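Local coordinates for protein bacterial leucyl aminopeptidase (Legionella pneumophila, PDB 6ESL) that probably removes amino-terminal residues from peptides as a secreted zinc-dependent aminopeptidase of peptidase family M28, serving nutrient acquisition during infection of amoebas, at residues 268-272 with 273-277; 371-374 with 375-378. All coordinates share one frame; numbering follows the deposited sequence.

Interaction 1 (268-272 with 273-277)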
# COMPACT_ATOMS: atom_id res chain seq x y z
N GLN B 268 -1.74 7.49 24.44
CA GLN B 268 -2.49 7.12 25.60
C GLN B 268 -3.24 8.33 26.16
O GLN B 268 -4.39 8.20 26.55
CB GLN B 268 -1.59 6.52 26.69
CG GLN B 268 -2.36 5.72 27.73
CD GLN B 268 -1.46 4.98 28.74
OE1 GLN B 268 -1.63 5.09 29.95
NE2 GLN B 268 -0.52 4.21 28.26
N HIS B 269 -2.57 9.49 26.18
CA HIS B 269 -3.17 10.73 26.59
C HIS B 269 -4.44 11.01 25.77
O HIS B 269 -5.49 11.35 26.37
CB HIS B 269 -2.22 11.91 26.50
CG HIS B 269 -2.79 13.20 27.00
ND1 HIS B 269 -3.56 14.03 26.20
CD2 HIS B 269 -2.75 13.78 28.22
CE1 HIS B 269 -3.95 15.08 26.91
NE2 HIS B 269 -3.45 14.96 28.12
N PHE B 270 -4.33 10.88 24.45
CA PHE B 270 -5.45 11.15 23.57
C PHE B 270 -6.59 10.14 23.76
O PHE B 270 -7.76 10.51 23.66
CB PHE B 270 -5.04 11.09 22.09
CG PHE B 270 -4.48 12.41 21.54
CD1 PHE B 270 -3.43 13.03 22.14
CD2 PHE B 270 -4.96 12.94 20.38
CE1 PHE B 270 -2.90 14.23 21.63
CE2 PHE B 270 -4.40 14.11 19.82
CZ PHE B 270 -3.37 14.75 20.44
N GLN B 271 -6.27 8.87 24.02
CA GLN B 271 -7.27 7.85 24.22
C GLN B 271 -8.04 8.10 25.56
O GLN B 271 -9.23 8.08 25.58
CB GLN B 271 -6.59 6.52 24.21
CG GLN B 271 -7.52 5.39 24.27
CD GLN B 271 -6.85 4.00 24.10
OE1 GLN B 271 -5.59 3.82 23.82
NE2 GLN B 271 -7.72 2.97 24.26
N GLU B 272 -7.32 8.42 26.63
CA GLU B 272 -7.88 8.68 27.93
C GLU B 272 -8.68 9.97 28.01
O GLU B 272 -9.59 10.05 28.84
CB GLU B 272 -6.78 8.75 28.96
CG GLU B 272 -6.11 7.43 29.26
CD GLU B 272 -4.80 7.63 30.04
OE1 GLU B 272 -4.27 8.80 30.15
OE2 GLU B 272 -4.30 6.60 30.53
N GLN B 273 -8.43 10.89 27.09
CA GLN B 273 -9.18 12.14 27.00
C GLN B 273 -10.18 12.10 25.83
O GLN B 273 -10.79 13.11 25.50
CB GLN B 273 -8.23 13.33 26.85
CG GLN B 273 -7.27 13.50 28.01
CD GLN B 273 -7.98 13.73 29.33
OE1 GLN B 273 -9.20 13.80 29.38
NE2 GLN B 273 -7.20 13.85 30.40
N SER B 274 -10.33 10.93 25.20
CA SER B 274 -11.22 10.80 24.03
C SER B 274 -11.01 11.99 23.09
O SER B 274 -11.91 12.78 22.87
CB SER B 274 -12.70 10.76 24.45
OG SER B 274 -12.97 9.80 25.46
N ILE B 275 -9.80 12.21 22.61
CA ILE B 275 -9.56 13.26 21.62
C ILE B 275 -9.44 12.42 20.37
O ILE B 275 -8.50 11.67 20.25
CB ILE B 275 -8.26 13.99 21.86
CG1 ILE B 275 -8.32 14.72 23.17
CG2 ILE B 275 -7.88 14.88 20.65
CD1 ILE B 275 -6.98 15.32 23.61
N PRO B 276 -10.42 12.50 19.45
CA PRO B 276 -10.31 11.59 18.33
C PRO B 276 -9.31 12.13 17.31
O PRO B 276 -9.03 13.34 17.27
CB PRO B 276 -11.74 11.54 17.75
CG PRO B 276 -12.33 12.88 18.15
CD PRO B 276 -11.57 13.43 19.34
N VAL B 277 -8.79 11.22 16.50
CA VAL B 277 -7.74 11.52 15.49
C VAL B 277 -8.10 10.82 14.23
O VAL B 277 -8.31 9.58 14.20
CB VAL B 277 -6.35 11.10 15.94
CG1 VAL B 277 -5.31 11.34 14.84
CG2 VAL B 277 -5.95 11.85 17.19

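Interaction 2 (371-374 with 375-378)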
# COMPACT_ATOMS: atom_id res chain seq x y z
N LEU B 371 23.56 17.37 5.42
CA LEU B 371 22.18 17.47 4.99
C LEU B 371 21.92 18.39 3.79
O LEU B 371 22.74 19.16 3.45
CB LEU B 371 21.25 17.85 6.13
CG LEU B 371 21.41 17.10 7.44
CD1 LEU B 371 20.41 17.59 8.45
CD2 LEU B 371 21.32 15.62 7.25
N ASN B 372 20.74 18.30 3.20
CA ASN B 372 20.34 19.03 2.02
C ASN B 372 19.08 19.84 2.36
O ASN B 372 17.98 19.30 2.69
CB ASN B 372 20.05 18.03 0.95
CG ASN B 372 19.68 18.65 -0.38
OD1 ASN B 372 18.57 19.18 -0.56
ND2 ASN B 372 20.60 18.49 -1.35
N LEU B 373 19.20 21.14 2.23
CA LEU B 373 18.14 22.03 2.67
C LEU B 373 16.95 21.98 1.75
O LEU B 373 15.81 22.10 2.24
CB LEU B 373 18.65 23.49 2.88
CG LEU B 373 17.65 24.54 3.27
CD1 LEU B 373 16.98 24.12 4.56
CD2 LEU B 373 18.48 25.85 3.47
N GLU B 374 17.16 21.70 0.48
CA GLU B 374 16.04 21.56 -0.43
C GLU B 374 15.18 20.33 0.02
O GLU B 374 13.99 20.40 -0.02
CB GLU B 374 16.52 21.35 -1.85
CG GLU B 374 15.39 21.27 -2.83
CD GLU B 374 15.88 21.12 -4.25
OE1 GLU B 374 16.23 22.15 -4.84
OE2 GLU B 374 15.93 19.99 -4.77
N HIS B 375 15.82 19.24 0.40
CA HIS B 375 15.10 18.04 0.88
C HIS B 375 14.27 18.38 2.12
O HIS B 375 13.12 18.15 2.16
CB HIS B 375 16.11 16.98 1.24
CG HIS B 375 15.70 15.58 0.86
ND1 HIS B 375 16.11 14.47 1.56
CD2 HIS B 375 14.98 15.13 -0.17
CE1 HIS B 375 15.63 13.39 0.98
NE2 HIS B 375 14.94 13.76 -0.07
N MET B 376 14.86 19.07 3.08
CA MET B 376 14.16 19.44 4.31
C MET B 376 13.00 20.32 4.02
O MET B 376 11.98 20.23 4.62
CB MET B 376 15.10 20.11 5.30
CG MET B 376 16.12 19.18 5.90
SD MET B 376 17.10 19.76 7.29
CE MET B 376 18.21 20.91 6.52
N THR B 377 13.19 21.22 3.07
CA THR B 377 12.11 22.14 2.63
C THR B 377 10.95 21.36 1.97
O THR B 377 9.76 21.62 2.20
CB THR B 377 12.69 23.23 1.66
OG1 THR B 377 13.71 23.95 2.35
CG2 THR B 377 11.69 24.14 1.22
N ASN B 378 11.29 20.36 1.17
CA ASN B 378 10.29 19.50 0.53
C ASN B 378 9.42 18.75 1.54
O ASN B 378 8.20 18.65 1.37
CB ASN B 378 10.97 18.53 -0.48
CG ASN B 378 11.33 19.20 -1.81
OD1 ASN B 378 12.10 18.62 -2.65
ND2 ASN B 378 10.82 20.43 -2.03

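Interaction 1 (268-272 with 273-277)
F270 and I275 meet at the end of helix 261-272, where the chain turns back toward strand 277-282. The tight part lies on the F270 ring. Its atom CD2 is 3.5 Å from I275 CG2 and 3.5 Å from V277 CG2. The two branched side chains thus share one corner of the ring. I275 also reaches over a face of the ring with CD1, while V277 CG2 comes in obliquely. CG of F270 lies anti to the carbonyl carbon (chi1 -86°), which swings the ring to the side where the returning chain runs.

Backbone bonds fix this reversal as a Schellman motif. I275 N donates to F270 O at 2.9 Å, nearly straight at 173°. S274 N donates to Q271 O at 3.1 Å, from above the carbonyl plane. S274 is the C-prime residue and has a positive phi of 44°. Q273 N keeps a weak bond to H269 O.

The other side is looser and more exposed. Here Q273, bent at chi2, lays its CG over one face of the H269 imidazole, 4.1 Å from the ring centroid. This CH-pi contact is offset toward the ring's rim. H269 ND1 is buried with no partner. E272, Q273 and S274 are exposed.

Outside the turn, the F270 ring meets Y249 of strand 248-253 and W339 of helix 336-340 edge-to-face. The H269 ring meets F179 of strand 176-183. The F270 and H269 rings thus place the helix end against strands 248-253 and 176-183 and helix 336-340, while the Schellman turn leads the chain into strand 277-282.

Interaction 2 (371-374 with 375-378)
N372 caps the start of helix 373-391 by accepting from H375 with its side chain. H375 N reaches N372 OD1 at 2.9 Å. The bond lies in the plane of the amide, on a lone pair of the oxygen. CG of N372 stands anti to its own N (chi1 -177°), and this turns OD1 in over the first turn of the helix. The amide and the H375 ring are nearly perpendicular, with planes 83° apart.

The remaining polar contacts are helical backbone bonds with one addition. M376 N donates to N372 O at 3.2 Å, and N378 N donates to E374 O at 3.0 Å. L373 O is gripped twice by T377. T377 N comes to L373 O at 2.9 Å, and T377 OG1 donates to L373 O at 2.8 Å. The two donors approach from opposite faces of the carbonyl plane. T377 OG1 also hydrogen-bonds S130 OG at the start of helix 130-142.

The apolar contacts centre on M376. Its chain bends at chi3 (-73°), which brings CE within 4.0 Å of L373 CD1. The sulfur SD lies 4.1 Å from L371 CD1. Both leucines cross the methionine at about a right angle. M376 and L371 also touch L137 of helix 130-142 and pack on helix 220-239, M376 through S225 and L371 through A220.

E374 sends OE2 into a salt bridge with R289. The chemistry implies a well-tied helix start. The cap occupies one of the early N-H groups, T377 links the first turn to a second helix, and the acidic E374 near the N-terminus would probably interact favourably with the helix dipole.

How the interactions relate
Both interactions are local and sit at helix ends, but at opposite kinds of end. Interaction 1 closes helix 261-272 at its C-terminus. Interaction 2 opens helix 373-391 at its N-terminus. They share no element, lie on opposite sides of the chain's centre, and their nearest atoms are about 20 Å apart. Interaction 1 is a surface contact with one buried residue, an aromatic. Its cap is made by backbone groups alone. Interaction 2 is partly buried, with four buried residues, and its cap uses a side chain. Its apolar part is aliphatic and sulfur-based and faces other helices, whereas the aromatic cluster of interaction 1 also meets sheet strands.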